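Local coordinates for protein dermonecrotic toxin (PDB 2EBF) that acts as a dermonecrotic, mitogenic and osteolytic toxin that induces bone resorption and is associated with severe progressive atrophic rhinitis in pigs, at residues Asp627-Ser630 / Pro631-Ala635; Ser670-Ala674 / Gly675-Ala679; Cys254-Glu258 / Asn259-Ile263. All blocks are in the same frame, centred on the assembly; numbering follows the deposited sequence.

How the contacts relate
Contacts 1 and 2 belong to the C3 region of this C-terminal part of the toxin, the part in which a thiol protease-like catalytic triad has been described. Their centres are 16 Å apart, and their nearest atoms stay about 6 Å from each other. Strand 660-673 connects them: Thr667 and Ala669 touch the helix of contact 1, and Ser670 begins contact 2. Only contact 1 includes residues of the phosphonate pocket. Contact 3 lies in the C2 region on the opposite side of the chain's centre, its centre 79 Å from that of contact 1 and 69 Å from that of contact 2; there the Ser260 side chain is about 12 Å from a bound glucose.

Contact 1: Asp627-Ser630 / Pro631-Ala635; sequences DSVS and PKVAA. With 2PO (phosphonate), chain D.
The opening turn of helix 629-639, where Ser628 and Val629 meet Lys632 and Val633, grows directly out of the phosphonate-binding loop that runs from Gly624 to Ser628. In that loop the backbone Asp627 N donates to phosphonate O1P over 2.9 Å, with 158° at the hydrogen. Asp627 directly follows Cys626, which is in a disulfide with Cys620. Two backbone bonds wind the turn: Val633 N to Val629 O, 3.0 Å, and Ala634 N to Ser630 O, 2.9 Å. On the inner side the Val629 and Val633 side chains cross at a slant, CG1 of Val629 3.8 Å from CG2 of Val633; Val629 also touches Cys620, and Val633 touches Leu618 and Ala669 of strand 660-673. On the outer side Lys632 runs back alongside the turn, its CE 3.4 Å from Ser628 OG. A bend at the last torsion (chi4 -46°) turns NZ toward two waters. One donates to Ser628 O at 2.7 Å, the other bonds Ser628 OG at 3.0 Å, and each accepts a weak bond from Lys632 NZ. The amine is thus tied to Ser628 only loosely and through solvent, whereas the anion is held by a direct backbone N-H; the adjoining positive end of the helix would probably reinforce that grip.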
ATOM      1  N   ASP A 627     -44.969  -9.514   4.450  1.00 37.97           N
ATOM      2  CA  ASP A 627     -43.803 -10.397   4.255  1.00 38.19           C
ATOM      3  C   ASP A 627     -43.858 -11.313   3.021  1.00 37.40           C
ATOM      4  O   ASP A 627     -42.814 -11.754   2.527  1.00 37.37           O
ATOM      5  CB  ASP A 627     -43.527 -11.228   5.509  1.00 38.62           C
ATOM      6  CG  ASP A 627     -43.061 -10.388   6.685  1.00 40.48           C
ATOM      7  OD1 ASP A 627     -42.968  -9.145   6.571  1.00 41.33           O
ATOM      8  OD2 ASP A 627     -42.781 -10.988   7.741  1.00 43.59           O
ATOM      9  N   SER A 628     -45.063 -11.589   2.530  1.00 36.70           N
ATOM     10  CA  SER A 628     -45.229 -12.491   1.384  1.00 36.31           C
ATOM     11  C   SER A 628     -45.403 -11.763   0.043  1.00 35.19           C
ATOM     12  O   SER A 628     -45.666 -12.389  -0.985  1.00 34.85           O
ATOM     13  CB  SER A 628     -46.388 -13.456   1.630  1.00 36.62           C
ATOM     14  OG  SER A 628     -47.635 -12.788   1.514  1.00 39.66           O
ATOM     15  N   VAL A 629     -45.231 -10.447   0.055  1.00 33.79           N
ATOM     16  CA  VAL A 629     -45.458  -9.636  -1.141  1.00 33.09           C
ATOM     17  C   VAL A 629     -44.420  -9.812  -2.263  1.00 32.30           C
ATOM     18  O   VAL A 629     -44.800  -9.917  -3.434  1.00 31.95           O
ATOM     19  CB  VAL A 629     -45.650  -8.136  -0.771  1.00 33.18           C
ATOM     20  CG1 VAL A 629     -45.562  -7.232  -2.012  1.00 33.48           C
ATOM     21  CG2 VAL A 629     -46.985  -7.944  -0.057  1.00 33.28           C
ATOM     22  N   SER A 630     -43.127  -9.845  -1.937  1.00 31.57           N
ATOM     23  CA  SER A 630     -42.106  -9.869  -3.010  1.00 31.14           C
ATOM     24  C   SER A 630     -42.194 -11.054  -4.000  1.00 30.71           C
ATOM     25  O   SER A 630     -42.036 -10.849  -5.204  1.00 30.82           O
ATOM     26  CB  SER A 630     -40.665  -9.632  -2.500  1.00 31.33           C
ATOM     27  OG  SER A 630     -40.239 -10.610  -1.576  1.00 31.79           O
ATOM     28  N   PRO A 631     -42.449 -12.290  -3.520  1.00 30.40           N
ATOM     29  CA  PRO A 631     -42.607 -13.326  -4.551  1.00 29.81           C
ATOM     30  C   PRO A 631     -43.819 -13.095  -5.484  1.00 28.98           C
ATOM     31  O   PRO A 631     -43.763 -13.458  -6.657  1.00 29.02           O
ATOM     32  CB  PRO A 631     -42.779 -14.618  -3.730  1.00 29.99           C
ATOM     33  CG  PRO A 631     -42.200 -14.295  -2.372  1.00 31.23           C
ATOM     34  CD  PRO A 631     -42.575 -12.853  -2.165  1.00 30.74           C
ATOM     35  N   LYS A 632     -44.885 -12.490  -4.968  1.00 28.46           N
ATOM     36  CA  LYS A 632     -46.074 -12.199  -5.768  1.00 28.65           C
ATOM     37  C   LYS A 632     -45.746 -11.126  -6.813  1.00 28.08           C
ATOM     38  O   LYS A 632     -46.189 -11.200  -7.966  1.00 28.25           O
ATOM     39  CB  LYS A 632     -47.230 -11.747  -4.877  1.00 28.75           C
ATOM     40  CG  LYS A 632     -47.656 -12.755  -3.819  1.00 30.75           C
ATOM     41  CD  LYS A 632     -48.702 -12.161  -2.874  1.00 30.43           C
ATOM     42  CE  LYS A 632     -48.928 -13.033  -1.629  1.00 35.14           C
ATOM     43  NZ  LYS A 632     -49.067 -14.488  -1.934  1.00 37.60           N
ATOM     44  N   VAL A 633     -44.967 -10.129  -6.409  1.00 26.85           N
ATOM     45  CA  VAL A 633     -44.486  -9.120  -7.350  1.00 26.33           C
ATOM     46  C   VAL A 633     -43.616  -9.752  -8.439  1.00 26.76           C
ATOM     47  O   VAL A 633     -43.825  -9.494  -9.626  1.00 26.02           O
ATOM     48  CB  VAL A 633     -43.737  -7.981  -6.610  1.00 25.75           C
ATOM     49  CG1 VAL A 633     -43.047  -7.042  -7.584  1.00 25.45           C
ATOM     50  CG2 VAL A 633     -44.723  -7.230  -5.728  1.00 25.49           C
ATOM     51  N   ALA A 634     -42.657 -10.595  -8.047  1.00 27.24           N
ATOM     52  CA  ALA A 634     -41.801 -11.256  -9.041  1.00 27.88           C
ATOM     53  C   ALA A 634     -42.618 -12.097 -10.034  1.00 28.02           C
ATOM     54  O   ALA A 634     -42.319 -12.122 -11.227  1.00 29.11           O
ATOM     55  CB  ALA A 634     -40.714 -12.097  -8.361  1.00 27.62           C
ATOM     56  N   ALA A 635     -43.655 -12.759  -9.545  1.00 28.68           N
ATOM     57  CA  ALA A 635     -44.523 -13.596 -10.384  1.00 29.10           C
ATOM     58  C   ALA A 635     -45.288 -12.745 -11.410  1.00 29.17           C
ATOM     59  O   ALA A 635     -45.386 -13.108 -12.590  1.00 28.88           O
ATOM     60  CB  ALA A 635     -45.487 -14.390  -9.509  1.00 29.19           C
TER
HETATM   61  P   2PO D1327     -47.403 -11.538   6.666  0.50 52.54           P
HETATM   62  O1P 2PO D1327     -46.187 -10.426   6.965  0.50 50.29           O
HETATM   63  O2P 2PO D1327     -47.115 -12.865   5.684  0.50 51.05           O
HETATM   64  O3P 2PO D1327     -48.908 -11.315   7.370  0.50 51.48           O
HETATM   65  O   HOH W   1     -45.779 -15.002  -1.426  1.00 35.66           O
HETATM   66  O   HOH W   2     -49.971 -14.713   1.350  1.00 47.44           O

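Contact 2: Ser670-Ala674 / Gly675-Ala679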
ATOM      1  N   SER A 670     -37.380  -7.363  -8.053  1.00 24.70           N
ATOM      2  CA  SER A 670     -36.834  -6.424  -9.015  1.00 25.71           C
ATOM      3  C   SER A 670     -37.028  -6.970 -10.426  1.00 26.29           C
ATOM      4  O   SER A 670     -37.315  -8.163 -10.614  1.00 25.29           O
ATOM      5  CB  SER A 670     -35.342  -6.182  -8.737  1.00 25.88           C
ATOM      6  OG  SER A 670     -34.607  -7.381  -8.888  1.00 26.35           O
ATOM      7  N   PHE A 671     -36.909  -6.090 -11.411  1.00 26.78           N
ATOM      8  CA  PHE A 671     -36.796  -6.538 -12.793  1.00 28.29           C
ATOM      9  C   PHE A 671     -35.430  -6.107 -13.300  1.00 29.41           C
ATOM     10  O   PHE A 671     -34.800  -5.210 -12.732  1.00 29.32           O
ATOM     11  CB  PHE A 671     -37.952  -6.015 -13.679  1.00 28.25           C
ATOM     12  CG  PHE A 671     -37.890  -4.540 -13.969  1.00 28.20           C
ATOM     13  CD1 PHE A 671     -37.249  -4.068 -15.109  1.00 29.85           C
ATOM     14  CD2 PHE A 671     -38.494  -3.621 -13.119  1.00 29.07           C
ATOM     15  CE1 PHE A 671     -37.180  -2.712 -15.378  1.00 29.48           C
ATOM     16  CE2 PHE A 671     -38.434  -2.251 -13.384  1.00 28.04           C
ATOM     17  CZ  PHE A 671     -37.785  -1.796 -14.515  1.00 30.41           C
ATOM     18  N   LYS A 672     -34.970  -6.760 -14.363  1.00 31.08           N
ATOM     19  CA  LYS A 672     -33.652  -6.503 -14.899  1.00 33.00           C
ATOM     20  C   LYS A 672     -33.793  -5.824 -16.251  1.00 33.88           C
ATOM     21  O   LYS A 672     -34.531  -6.289 -17.123  1.00 33.82           O
ATOM     22  CB  LYS A 672     -32.850  -7.804 -15.002  1.00 33.33           C
ATOM     23  CG  LYS A 672     -31.361  -7.579 -15.126  1.00 36.25           C
ATOM     24  CD  LYS A 672     -30.580  -8.655 -14.411  1.00 40.29           C
ATOM     25  CE  LYS A 672     -29.084  -8.451 -14.609  1.00 40.82           C
ATOM     26  NZ  LYS A 672     -28.342  -9.700 -14.251  1.00 42.95           N
ATOM     27  N   PHE A 673     -33.113  -4.696 -16.400  1.00 35.18           N
ATOM     28  CA  PHE A 673     -33.133  -3.967 -17.656  1.00 36.83           C
ATOM     29  C   PHE A 673     -31.786  -3.288 -17.865  1.00 37.30           C
ATOM     30  O   PHE A 673     -31.262  -2.642 -16.957  1.00 36.98           O
ATOM     31  CB  PHE A 673     -34.269  -2.936 -17.678  1.00 37.46           C
ATOM     32  CG  PHE A 673     -34.299  -2.085 -18.926  1.00 38.15           C
ATOM     33  CD1 PHE A 673     -33.801  -0.787 -18.914  1.00 39.69           C
ATOM     34  CD2 PHE A 673     -34.817  -2.592 -20.120  1.00 39.50           C
ATOM     35  CE1 PHE A 673     -33.819   0.002 -20.075  1.00 39.60           C
ATOM     36  CE2 PHE A 673     -34.840  -1.813 -21.283  1.00 39.32           C
ATOM     37  CZ  PHE A 673     -34.342  -0.513 -21.258  1.00 38.99           C
ATOM     38  N   ALA A 674     -31.239  -3.456 -19.070  1.00 38.23           N
ATOM     39  CA  ALA A 674     -29.963  -2.861 -19.469  1.00 38.80           C
ATOM     40  C   ALA A 674     -28.846  -3.147 -18.472  1.00 38.98           C
ATOM     41  O   ALA A 674     -28.113  -2.243 -18.081  1.00 39.36           O
ATOM     42  CB  ALA A 674     -30.119  -1.356 -19.675  1.00 38.67           C
ATOM     43  N   GLY A 675     -28.744  -4.398 -18.033  1.00 39.33           N
ATOM     44  CA  GLY A 675     -27.679  -4.787 -17.111  1.00 39.53           C
ATOM     45  C   GLY A 675     -27.890  -4.460 -15.636  1.00 39.41           C
ATOM     46  O   GLY A 675     -27.186  -5.007 -14.784  1.00 39.29           O
ATOM     47  N   LYS A 676     -28.850  -3.579 -15.330  1.00 38.70           N
ATOM     48  CA  LYS A 676     -29.130  -3.158 -13.943  1.00 37.87           C
ATOM     49  C   LYS A 676     -30.425  -3.744 -13.371  1.00 36.16           C
ATOM     50  O   LYS A 676     -31.333  -4.095 -14.118  1.00 35.27           O
ATOM     51  CB  LYS A 676     -29.178  -1.631 -13.836  1.00 38.41           C
ATOM     52  CG  LYS A 676     -27.805  -0.979 -13.705  1.00 41.59           C
ATOM     53  CD  LYS A 676     -27.920   0.520 -13.544  1.00 44.76           C
ATOM     54  CE  LYS A 676     -26.552   1.137 -13.304  1.00 46.91           C
ATOM     55  NZ  LYS A 676     -26.557   2.587 -13.622  1.00 48.18           N
ATOM     56  N   GLU A 677     -30.497  -3.838 -12.042  1.00 34.42           N
ATOM     57  CA  GLU A 677     -31.723  -4.252 -11.363  1.00 32.68           C
ATOM     58  C   GLU A 677     -32.498  -3.044 -10.830  1.00 31.55           C
ATOM     59  O   GLU A 677     -31.917  -2.103 -10.285  1.00 31.03           O
ATOM     60  CB  GLU A 677     -31.424  -5.246 -10.238  1.00 32.75           C
ATOM     61  CG  GLU A 677     -30.907  -6.585 -10.753  1.00 32.55           C
ATOM     62  CD  GLU A 677     -31.321  -7.744  -9.901  1.00 32.84           C
ATOM     63  OE1 GLU A 677     -32.045  -7.541  -8.901  1.00 31.76           O
ATOM     64  OE2 GLU A 677     -30.931  -8.881 -10.241  1.00 34.64           O
ATOM     65  N   PHE A 678     -33.814  -3.085 -11.009  1.00 30.30           N
ATOM     66  CA  PHE A 678     -34.692  -2.009 -10.563  1.00 29.05           C
ATOM     67  C   PHE A 678     -35.700  -2.574  -9.582  1.00 28.25           C
ATOM     68  O   PHE A 678     -36.511  -3.422  -9.956  1.00 28.28           O
ATOM     69  CB  PHE A 678     -35.420  -1.418 -11.761  1.00 29.21           C
ATOM     70  CG  PHE A 678     -34.529  -0.639 -12.681  1.00 29.29           C
ATOM     71  CD1 PHE A 678     -34.376   0.729 -12.512  1.00 29.79           C
ATOM     72  CD2 PHE A 678     -33.830  -1.280 -13.701  1.00 30.43           C
ATOM     73  CE1 PHE A 678     -33.550   1.460 -13.353  1.00 29.87           C
ATOM     74  CE2 PHE A 678     -32.992  -0.555 -14.549  1.00 30.74           C
ATOM     75  CZ  PHE A 678     -32.856   0.816 -14.369  1.00 29.71           C
ATOM     76  N   ALA A 679     -35.637  -2.126  -8.327  1.00 27.06           N
ATOM     77  CA  ALA A 679     -36.593  -2.562  -7.312  1.00 26.24           C
ATOM     78  C   ALA A 679     -38.024  -2.241  -7.744  1.00 25.83           C
ATOM     79  O   ALA A 679     -38.281  -1.169  -8.293  1.00 26.28           O
ATOM     80  CB  ALA A 679     -36.294  -1.887  -5.995  1.00 26.28           C
TER
HETATM   81  O   HOH W   3     -28.887  -9.882 -11.580  1.00 58.57           O
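Phe671 and Phe678 exchange two backbone hydrogen bonds, N to O in each direction, and so do Phe673 and Lys676, across antiparallel strand segments whose directions differ by 148°. They form the end of a beta hairpin closed by a type I' turn, in which Ala674 and Gly675 both take positive phi; the hairpin lies within the antiparallel sheet of the C3 region. On the face turned to helix 596-610, Phe678 CB sits over the Phe671 ring, 3.9 Å from its centroid, a CH-pi contact. The Phe671 torsion (chi1 71°) places CG between its own backbone N and carbonyl carbon, bringing the ring under that methylene. The two ring planes are nearly parallel, at 15°, but slid so far apart that they barely overlap. Phe673 O lies in the plane of the Phe678 ring, at its edge, 3.6 Å from CE2. The other face carries Ser670, Lys672 and Glu677, beside Ala679. Ser670 OG donates to Glu677 OE1 at 2.6 Å from above the carboxylate plane, and the backbone N atoms of Gly647 and Met646 bond OE1 and OE2 respectively, so both oxygens have firm partners. One water then joins Glu677 OE2, at 2.6 Å, to Lys672 NZ, at 2.7 Å.

Contact 3: Cys254-Glu258 / Asn259-Ile263; sequences CRIIE and NSLYI
Ile256 CG1 and Leu261 CD1 meet at 3.8 Å, their side chains slanting across each other on the face of two adjacent strands that packs against helices 234-248 and 288-300. Cys254 extends this apolar patch: its CB lies 4.4 Å from the same Leu261 CD1, and its SG is 4.1 Å from Ile263 CG1. Helix 234-248 covers the patch through Leu238 and Leu242, and helix 288-300 adds Phe292 and Leu296. The other branch of Ile256 points elsewhere. With CG1 set beside the backbone N (chi1 -60°), CG2 is carried over toward the turn and rests 3.5 Å from Ser260 O.

Behind these side chains is a beta hairpin, paired through reciprocal backbone bonds between Arg255 and Tyr262 and between Ile257 and Ser260. A type I' turn closes it, with Glu258 and Asn259 both at positive phi. Strand 260-263 is the middle one of a three-stranded antiparallel sheet of the C2 region, flanked by strands 254-257 and 205-207.

On the reverse face the Tyr262 ring presents its edge to the neighbouring strand: Arg255 O lies in the ring plane, 3.5 Å from CD1, and CE1 stands 4.2 Å from Ile257 CB. Pro196 and Val206 also touch this ring. The polar groups of this face find partners outside the hairpin: the buried Ser260 OG is hydrogen-bonded to Glu208 O, just past the end of strand 205-207. Arg255 bends at chi3 (-59°) and leads its guanidinium away from the hairpin, where NH2 forms a salt bridge with Asp200 OD2 and NH1 makes a weak hydrogen bond to Ala198 O.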
ATOM      1  N   CYS A 254      27.885  13.691   4.474  1.00 48.28           N
ATOM      2  CA  CYS A 254      28.338  13.145   5.743  1.00 48.10           C
ATOM      3  C   CYS A 254      29.098  14.233   6.477  1.00 48.18           C
ATOM      4  O   CYS A 254      29.997  14.860   5.909  1.00 47.93           O
ATOM      5  CB  CYS A 254      29.251  11.940   5.528  1.00 47.97           C
ATOM      6  SG  CYS A 254      28.492  10.564   4.673  1.00 48.04           S
ATOM      7  N   ARG A 255      28.721  14.470   7.730  1.00 48.06           N
ATOM      8  CA  ARG A 255      29.400  15.463   8.548  1.00 48.30           C
ATOM      9  C   ARG A 255      29.528  15.000   9.992  1.00 47.98           C
ATOM     10  O   ARG A 255      28.611  14.377  10.538  1.00 47.76           O
ATOM     11  CB  ARG A 255      28.676  16.810   8.493  1.00 48.49           C
ATOM     12  CG  ARG A 255      29.600  18.003   8.725  1.00 50.40           C
ATOM     13  CD  ARG A 255      28.839  19.287   9.016  1.00 53.44           C
ATOM     14  NE  ARG A 255      27.936  19.669   7.931  1.00 55.98           N
ATOM     15  CZ  ARG A 255      27.190  20.772   7.924  1.00 57.29           C
ATOM     16  NH1 ARG A 255      27.238  21.623   8.945  1.00 57.52           N
ATOM     17  NH2 ARG A 255      26.394  21.026   6.892  1.00 57.78           N
ATOM     18  N   ILE A 256      30.678  15.299  10.596  1.00 47.66           N
ATOM     19  CA  ILE A 256      30.888  15.070  12.024  1.00 47.26           C
ATOM     20  C   ILE A 256      30.784  16.392  12.772  1.00 47.16           C
ATOM     21  O   ILE A 256      31.428  17.378  12.405  1.00 47.04           O
ATOM     22  CB  ILE A 256      32.250  14.390  12.326  1.00 47.25           C
ATOM     23  CG1 ILE A 256      32.332  13.027  11.633  1.00 47.13           C
ATOM     24  CG2 ILE A 256      32.452  14.227  13.840  1.00 47.16           C
ATOM     25  CD1 ILE A 256      33.740  12.479  11.508  1.00 47.21           C
ATOM     26  N   ILE A 257      29.948  16.410  13.806  1.00 46.76           N
ATOM     27  CA  ILE A 257      29.853  17.545  14.711  1.00 46.58           C
ATOM     28  C   ILE A 257      29.911  17.018  16.136  1.00 46.43           C
ATOM     29  O   ILE A 257      29.074  16.205  16.533  1.00 46.27           O
ATOM     30  CB  ILE A 257      28.558  18.375  14.495  1.00 46.66           C
ATOM     31  CG1 ILE A 257      28.594  19.085  13.137  1.00 46.90           C
ATOM     32  CG2 ILE A 257      28.365  19.389  15.629  1.00 46.53           C
ATOM     33  CD1 ILE A 257      27.371  19.935  12.826  1.00 46.68           C
ATOM     34  N   GLU A 258      30.919  17.471  16.883  1.00 46.20           N
ATOM     35  CA  GLU A 258      31.078  17.137  18.298  1.00 46.15           C
ATOM     36  C   GLU A 258      30.881  15.646  18.585  1.00 45.38           C
ATOM     37  O   GLU A 258      29.968  15.267  19.322  1.00 45.71           O
ATOM     38  CB  GLU A 258      30.126  17.975  19.164  1.00 46.09           C
ATOM     39  CG  GLU A 258      30.527  19.437  19.324  1.00 47.32           C
ATOM     40  CD  GLU A 258      29.680  20.163  20.359  1.00 47.39           C
ATOM     41  OE1 GLU A 258      30.248  20.637  21.371  1.00 48.74           O
ATOM     42  OE2 GLU A 258      28.446  20.249  20.168  1.00 48.71           O
ATOM     43  N   ASN A 259      31.725  14.808  17.985  1.00 44.53           N
ATOM     44  CA  ASN A 259      31.744  13.363  18.269  1.00 43.59           C
ATOM     45  C   ASN A 259      30.573  12.550  17.684  1.00 42.64           C
ATOM     46  O   ASN A 259      30.466  11.344  17.925  1.00 42.40           O
ATOM     47  CB  ASN A 259      31.895  13.109  19.780  1.00 43.88           C
ATOM     48  CG  ASN A 259      32.334  11.690  20.102  1.00 44.55           C
ATOM     49  OD1 ASN A 259      31.616  10.949  20.777  1.00 45.68           O
ATOM     50  ND2 ASN A 259      33.511  11.304  19.619  1.00 45.05           N
ATOM     51  N   SER A 260      29.708  13.211  16.917  1.00 41.52           N
ATOM     52  CA  SER A 260      28.598  12.533  16.241  1.00 40.57           C
ATOM     53  C   SER A 260      28.722  12.627  14.723  1.00 40.02           C
ATOM     54  O   SER A 260      29.054  13.685  14.186  1.00 39.74           O
ATOM     55  CB  SER A 260      27.251  13.102  16.697  1.00 40.57           C
ATOM     56  OG  SER A 260      27.019  12.841  18.072  1.00 39.86           O
ATOM     57  N   LEU A 261      28.443  11.513  14.046  1.00 39.29           N
ATOM     58  CA  LEU A 261      28.462  11.450  12.583  1.00 38.35           C
ATOM     59  C   LEU A 261      27.042  11.424  12.024  1.00 38.32           C
ATOM     60  O   LEU A 261      26.219  10.600  12.426  1.00 37.67           O
ATOM     61  CB  LEU A 261      29.238  10.219  12.115  1.00 38.44           C
ATOM     62  CG  LEU A 261      29.173   9.753  10.658  1.00 37.70           C
ATOM     63  CD1 LEU A 261      29.945  10.681   9.738  1.00 37.67           C
ATOM     64  CD2 LEU A 261      29.700   8.333  10.551  1.00 37.78           C
ATOM     65  N   TYR A 262      26.779  12.334  11.091  1.00 37.89           N
ATOM     66  CA  TYR A 262      25.467  12.494  10.475  1.00 37.65           C
ATOM     67  C   TYR A 262      25.564  12.146   9.000  1.00 37.77           C
ATOM     68  O   TYR A 262      26.442  12.652   8.292  1.00 37.47           O
ATOM     69  CB  TYR A 262      24.981  13.933  10.647  1.00 37.64           C
ATOM     70  CG  TYR A 262      24.870  14.358  12.094  1.00 37.80           C
ATOM     71  CD1 TYR A 262      25.985  14.817  12.803  1.00 38.40           C
ATOM     72  CD2 TYR A 262      23.652  14.295  12.758  1.00 37.29           C
ATOM     73  CE1 TYR A 262      25.880  15.197  14.138  1.00 37.66           C
ATOM     74  CE2 TYR A 262      23.537  14.669  14.091  1.00 37.70           C
ATOM     75  CZ  TYR A 262      24.651  15.122  14.774  1.00 37.99           C
ATOM     76  OH  TYR A 262      24.522  15.491  16.093  1.00 37.45           O
ATOM     77  N   ILE A 263      24.661  11.277   8.545  1.00 37.47           N
ATOM     78  CA  ILE A 263      24.710  10.745   7.188  1.00 37.40           C
ATOM     79  C   ILE A 263      23.433  11.089   6.413  1.00 37.59           C
ATOM     80  O   ILE A 263      22.313  10.922   6.923  1.00 37.20           O
ATOM     81  CB  ILE A 263      24.963   9.212   7.205  1.00 37.26           C
ATOM     82  CG1 ILE A 263      26.343   8.909   7.810  1.00 37.01           C
ATOM     83  CG2 ILE A 263      24.841   8.616   5.804  1.00 37.71           C
ATOM     84  CD1 ILE A 263      26.515   7.485   8.316  1.00 35.72           C
TER